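Local coordinates for cyclic di-GMP receptor atypical PilZ domain-containing protein (Xanthomonas campestris pv. campestris, PDB 3RQA) that is of unknown function but carries an atypical PilZ domain, the family of cyclic di-GMP receptors, and self-assembles into a tetramer through a helical bundle, at residues L83-I88 with S132-E137; S126-P131 with P136-L141. All blocks are in the same frame, centred on the assembly; numbering follows the deposited sequence.

Contact 1 (L83-I88 with S132-E137)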
# COMPACT_ATOMS: atom_id res chain seq x y z
N LEU C 83 -0.86 0.55 10.69
CA LEU C 83 0.47 0.36 10.11
C LEU C 83 0.45 0.48 8.59
O LEU C 83 1.26 1.19 8.00
CB LEU C 83 1.05 -1.01 10.52
CG LEU C 83 2.00 -1.12 11.72
CD1 LEU C 83 2.21 0.22 12.41
CD2 LEU C 83 1.46 -2.16 12.68
N ILE C 84 -0.46 -0.24 7.94
CA ILE C 84 -0.56 -0.18 6.49
C ILE C 84 -0.76 1.28 6.06
O ILE C 84 -0.08 1.77 5.17
CB ILE C 84 -1.73 -1.05 5.99
CG1 ILE C 84 -1.39 -2.54 6.19
CG2 ILE C 84 -2.04 -0.70 4.54
CD1 ILE C 84 -2.60 -3.48 6.17
N LEU C 85 -1.70 1.96 6.72
CA LEU C 85 -2.00 3.35 6.41
C LEU C 85 -0.75 4.22 6.51
O LEU C 85 -0.48 5.01 5.62
CB LEU C 85 -3.06 3.90 7.38
CG LEU C 85 -4.15 4.83 6.83
CD1 LEU C 85 -4.49 5.82 7.91
CD2 LEU C 85 -3.72 5.55 5.55
N ALA C 86 -0.01 4.07 7.59
CA ALA C 86 1.21 4.84 7.77
C ALA C 86 2.22 4.53 6.67
O ALA C 86 2.83 5.44 6.11
CB ALA C 86 1.82 4.56 9.15
N LEU C 87 2.40 3.24 6.36
CA LEU C 87 3.35 2.85 5.32
C LEU C 87 2.93 3.34 3.93
O LEU C 87 3.78 3.77 3.14
CB LEU C 87 3.56 1.33 5.31
CG LEU C 87 4.48 0.78 6.42
CD1 LEU C 87 4.33 -0.73 6.52
CD2 LEU C 87 5.94 1.16 6.14
N ILE C 88 1.64 3.30 3.63
CA ILE C 88 1.21 3.78 2.32
C ILE C 88 1.44 5.29 2.26
O ILE C 88 1.82 5.82 1.22
CB ILE C 88 -0.29 3.44 2.03
CG1 ILE C 88 -0.68 3.91 0.63
CG2 ILE C 88 -1.18 4.08 3.06
CD1 ILE C 88 -0.17 3.04 -0.50
N SER C 132 -5.29 17.13 5.57
CA SER C 132 -4.74 16.57 6.79
C SER C 132 -3.43 17.16 7.26
O SER C 132 -3.40 18.23 7.86
CB SER C 132 -4.57 15.06 6.63
OG SER C 132 -4.01 14.51 7.80
N ASP C 133 -2.35 16.44 7.01
CA ASP C 133 -1.00 16.83 7.41
C ASP C 133 -0.25 15.52 7.66
O ASP C 133 0.87 15.34 7.18
CB ASP C 133 -1.02 17.65 8.69
CG ASP C 133 0.33 18.24 9.02
OD1 ASP C 133 1.32 17.48 9.02
OD2 ASP C 133 0.41 19.46 9.30
N TRP C 134 -0.86 14.61 8.41
CA TRP C 134 -0.23 13.31 8.67
C TRP C 134 -0.50 12.37 7.50
O TRP C 134 0.17 11.35 7.35
CB TRP C 134 -0.76 12.69 9.97
CG TRP C 134 -2.22 12.42 9.95
CD1 TRP C 134 -3.23 13.30 10.25
CD2 TRP C 134 -2.86 11.20 9.55
NE1 TRP C 134 -4.46 12.70 10.05
CE2 TRP C 134 -4.26 11.42 9.62
CE3 TRP C 134 -2.39 9.95 9.13
CZ2 TRP C 134 -5.19 10.43 9.28
CZ3 TRP C 134 -3.32 8.96 8.80
CH2 TRP C 134 -4.71 9.21 8.88
N LEU C 135 -1.48 12.72 6.67
CA LEU C 135 -1.84 11.91 5.49
C LEU C 135 -1.54 12.73 4.24
O LEU C 135 -2.16 13.76 3.99
CB LEU C 135 -3.32 11.55 5.53
CG LEU C 135 -3.87 10.61 4.45
CD1 LEU C 135 -3.49 9.18 4.76
CD2 LEU C 135 -5.38 10.75 4.41
N PRO C 136 -0.59 12.26 3.41
CA PRO C 136 -0.21 12.96 2.18
C PRO C 136 -1.21 12.81 1.02
O PRO C 136 -0.81 12.51 -0.10
CB PRO C 136 1.14 12.35 1.86
CG PRO C 136 0.90 10.90 2.23
CD PRO C 136 0.16 11.00 3.56
N GLU C 137 -2.49 12.99 1.30
CA GLU C 137 -3.48 12.88 0.23
C GLU C 137 -4.05 14.25 -0.07
O GLU C 137 -4.22 15.09 0.82
CB GLU C 137 -4.60 11.92 0.62
CG GLU C 137 -5.63 11.72 -0.49
CD GLU C 137 -5.10 10.93 -1.67
OE1 GLU C 137 -4.00 11.26 -2.18
OE2 GLU C 137 -5.79 9.98 -2.10

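Contact 2 (S126-P131 with P136-L141)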
# COMPACT_ATOMS: atom_id res chain seq x y z
N SER C 126 -8.52 23.37 -11.17
CA SER C 126 -8.72 22.67 -9.91
C SER C 126 -7.88 23.20 -8.78
O SER C 126 -6.68 23.43 -8.93
CB SER C 126 -8.43 21.18 -10.09
OG SER C 126 -9.45 20.58 -10.87
N VAL C 127 -8.52 23.41 -7.64
CA VAL C 127 -7.84 23.86 -6.44
C VAL C 127 -7.28 22.57 -5.82
O VAL C 127 -8.02 21.60 -5.67
CB VAL C 127 -8.83 24.50 -5.43
CG1 VAL C 127 -8.22 24.55 -4.05
CG2 VAL C 127 -9.20 25.90 -5.89
N LEU C 128 -5.99 22.54 -5.51
CA LEU C 128 -5.39 21.37 -4.87
C LEU C 128 -5.08 21.73 -3.43
O LEU C 128 -4.53 22.80 -3.16
CB LEU C 128 -4.11 20.92 -5.59
CG LEU C 128 -4.34 19.99 -6.79
CD1 LEU C 128 -5.16 20.71 -7.86
CD2 LEU C 128 -3.00 19.55 -7.38
N LEU C 129 -5.47 20.85 -2.51
CA LEU C 129 -5.30 21.09 -1.08
C LEU C 129 -4.93 19.82 -0.32
O LEU C 129 -5.46 18.74 -0.61
CB LEU C 129 -6.62 21.63 -0.53
CG LEU C 129 -6.86 23.00 0.09
CD1 LEU C 129 -6.27 24.12 -0.76
CD2 LEU C 129 -8.37 23.17 0.24
N GLN C 130 -4.05 19.93 0.67
CA GLN C 130 -3.71 18.77 1.50
C GLN C 130 -4.40 19.09 2.82
O GLN C 130 -3.86 19.81 3.66
CB GLN C 130 -2.20 18.63 1.75
CG GLN C 130 -1.86 17.35 2.49
CD GLN C 130 -0.39 17.25 2.87
OE1 GLN C 130 0.49 17.59 2.08
NE2 GLN C 130 -0.11 16.75 4.07
N PRO C 131 -5.61 18.56 3.01
CA PRO C 131 -6.44 18.76 4.20
C PRO C 131 -5.87 18.32 5.54
O PRO C 131 -5.96 19.05 6.53
CB PRO C 131 -7.72 18.00 3.85
CG PRO C 131 -7.21 16.86 3.04
CD PRO C 131 -6.20 17.54 2.13
N PRO C 136 -0.59 12.26 3.41
CA PRO C 136 -0.21 12.96 2.18
C PRO C 136 -1.21 12.81 1.02
O PRO C 136 -0.81 12.51 -0.10
CB PRO C 136 1.14 12.35 1.86
CG PRO C 136 0.90 10.90 2.23
CD PRO C 136 0.16 11.00 3.56
N GLU C 137 -2.49 12.99 1.30
CA GLU C 137 -3.48 12.88 0.23
C GLU C 137 -4.05 14.25 -0.07
O GLU C 137 -4.22 15.09 0.82
CB GLU C 137 -4.60 11.92 0.62
CG GLU C 137 -5.63 11.72 -0.49
CD GLU C 137 -5.10 10.93 -1.67
OE1 GLU C 137 -4.00 11.26 -2.18
OE2 GLU C 137 -5.79 9.98 -2.10
N LEU C 138 -4.34 14.49 -1.34
CA LEU C 138 -4.87 15.79 -1.73
C LEU C 138 -6.34 15.82 -2.06
O LEU C 138 -6.90 14.87 -2.60
CB LEU C 138 -4.07 16.34 -2.92
CG LEU C 138 -2.55 16.45 -2.68
CD1 LEU C 138 -1.87 17.11 -3.88
CD2 LEU C 138 -2.30 17.26 -1.42
N LEU C 139 -6.97 16.91 -1.67
CA LEU C 139 -8.37 17.14 -1.96
C LEU C 139 -8.32 18.00 -3.23
O LEU C 139 -7.67 19.06 -3.23
CB LEU C 139 -9.03 17.92 -0.81
CG LEU C 139 -10.51 18.27 -0.97
CD1 LEU C 139 -11.38 17.01 -0.85
CD2 LEU C 139 -10.91 19.30 0.10
N GLN C 140 -8.95 17.55 -4.30
CA GLN C 140 -8.95 18.35 -5.52
C GLN C 140 -10.38 18.79 -5.76
O GLN C 140 -11.29 17.98 -5.71
CB GLN C 140 -8.45 17.55 -6.73
CG GLN C 140 -7.01 17.09 -6.61
CD GLN C 140 -6.36 16.88 -7.97
OE1 GLN C 140 -5.21 16.46 -8.06
NE2 GLN C 140 -7.09 17.19 -9.03
N LEU C 141 -10.56 20.08 -6.00
CA LEU C 141 -11.88 20.63 -6.22
C LEU C 141 -11.96 21.53 -7.46
O LEU C 141 -11.33 22.59 -7.51
CB LEU C 141 -12.32 21.45 -5.00
CG LEU C 141 -12.39 20.71 -3.65
CD1 LEU C 141 -12.88 21.67 -2.56
CD2 LEU C 141 -13.31 19.51 -3.77

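Contact 1 (L83-I88 with S132-E137)
Leu-85 is the residue of the helical segment 83-88 that reaches the loop 132-137, and its two methyl groups divide the work. CD1 comes up to the six-membered end of the Trp-134 indole, 3.5 Å from CZ3, and meets the ring at its edge, in the plane, rather than over a face. CD2 turns to the neighbouring residue and lies 3.7 Å from CD1 of Leu-135. Trp-134 can offer that edge because its CG sits between the backbone N and the carbonyl carbon (chi1 61°), which swings the indole over the side chain of Leu-135. One ring face is then covered by CB of Leu-135, 3.9 Å above the plane and over its centre. At the far end of the indole, NE1 is hydrogen-bonded to OE1 of Glu-56. One turn on, Ile-88 packs on Ile-88 of the second and of the third subunit. Helix 73-95 runs past the loop between strands 124-129 and 139-150, while helix 42-55 packs on Trp-134 and Leu-135 through Leu-52, and Leu-87 of the third subunit touches both Leu-85 and Leu-135.

Contact 2 (S126-P131 with P136-L141)
Val-127 and Leu-141 pair through two backbone hydrogen bonds, Val-127 N to Leu-141 O at 2.9 Å and Leu-141 N to Val-127 O at 3.0 Å. Two residues along, Leu-129 and Leu-139 repeat the pattern, with a short bond of 2.6 Å from Leu-139 N to Leu-129 O. Between these two hydrogen-bonded pairs lies the non-hydrogen-bonded pair Leu-128 and Gln-140, whose side chains run side by side in the same direction. The apolar branch of Leu-128 lies along the amide of Gln-140, its CG 3.9 Å from OE1. Just beyond the paired residues, on the loop side, CD2 of Leu-138 lies 3.5 Å from CB of Gln-130, the two side chains crossing at a slant; CG of Leu-138 stands beside its backbone N (chi1 -56°), which carries that methyl to Gln-130. The ring of Pro-131 sits against the opposing segment, with its CD 4.1 Å from CB of Leu-139.

Around this shell, Leu-139 is packed by Ala-45, Leu-48 and Leu-49 of helix 42-55, and Val-127 and Leu-141 meet Phe-161 of strand 155-161. Strand 24-34 hydrogen-bonds to the other edge of 126-131 through the backbones of Pro-30, Gly-32 and His-34. Glu-137 points away from the partner segment, and its OE1 forms a salt bridge with Arg-90 of the third subunit. The two strands run antiparallel at 164°, a beta hairpin with a long connecting loop. With strand 24-34 on the far side of 124-129, it helps close the six-stranded antiparallel barrel expected of a PilZ domain.

In the fold
Contact 2 belongs to the barrel: its centre is about 6 Å from the centre of the chain, and backbone hydrogen bonds hold its strands in register. Contact 1 lies about 16 Å from that centre, where the loop joining the two hairpin strands meets helix 73-95, and it relies on apolar side chains with no hydrogen bond across. They share Pro-136 and Glu-137, where the loop of contact 1 leads into the second strand of contact 2. Contact 1 is small but buried; contact 2 is far larger and partly buried, with Leu-128 and Gln-140 on its less enclosed face. Both touch Leu-87 and Arg-90 of the third subunit, which probably links the hairpin loop to the tetramer's helical bundle.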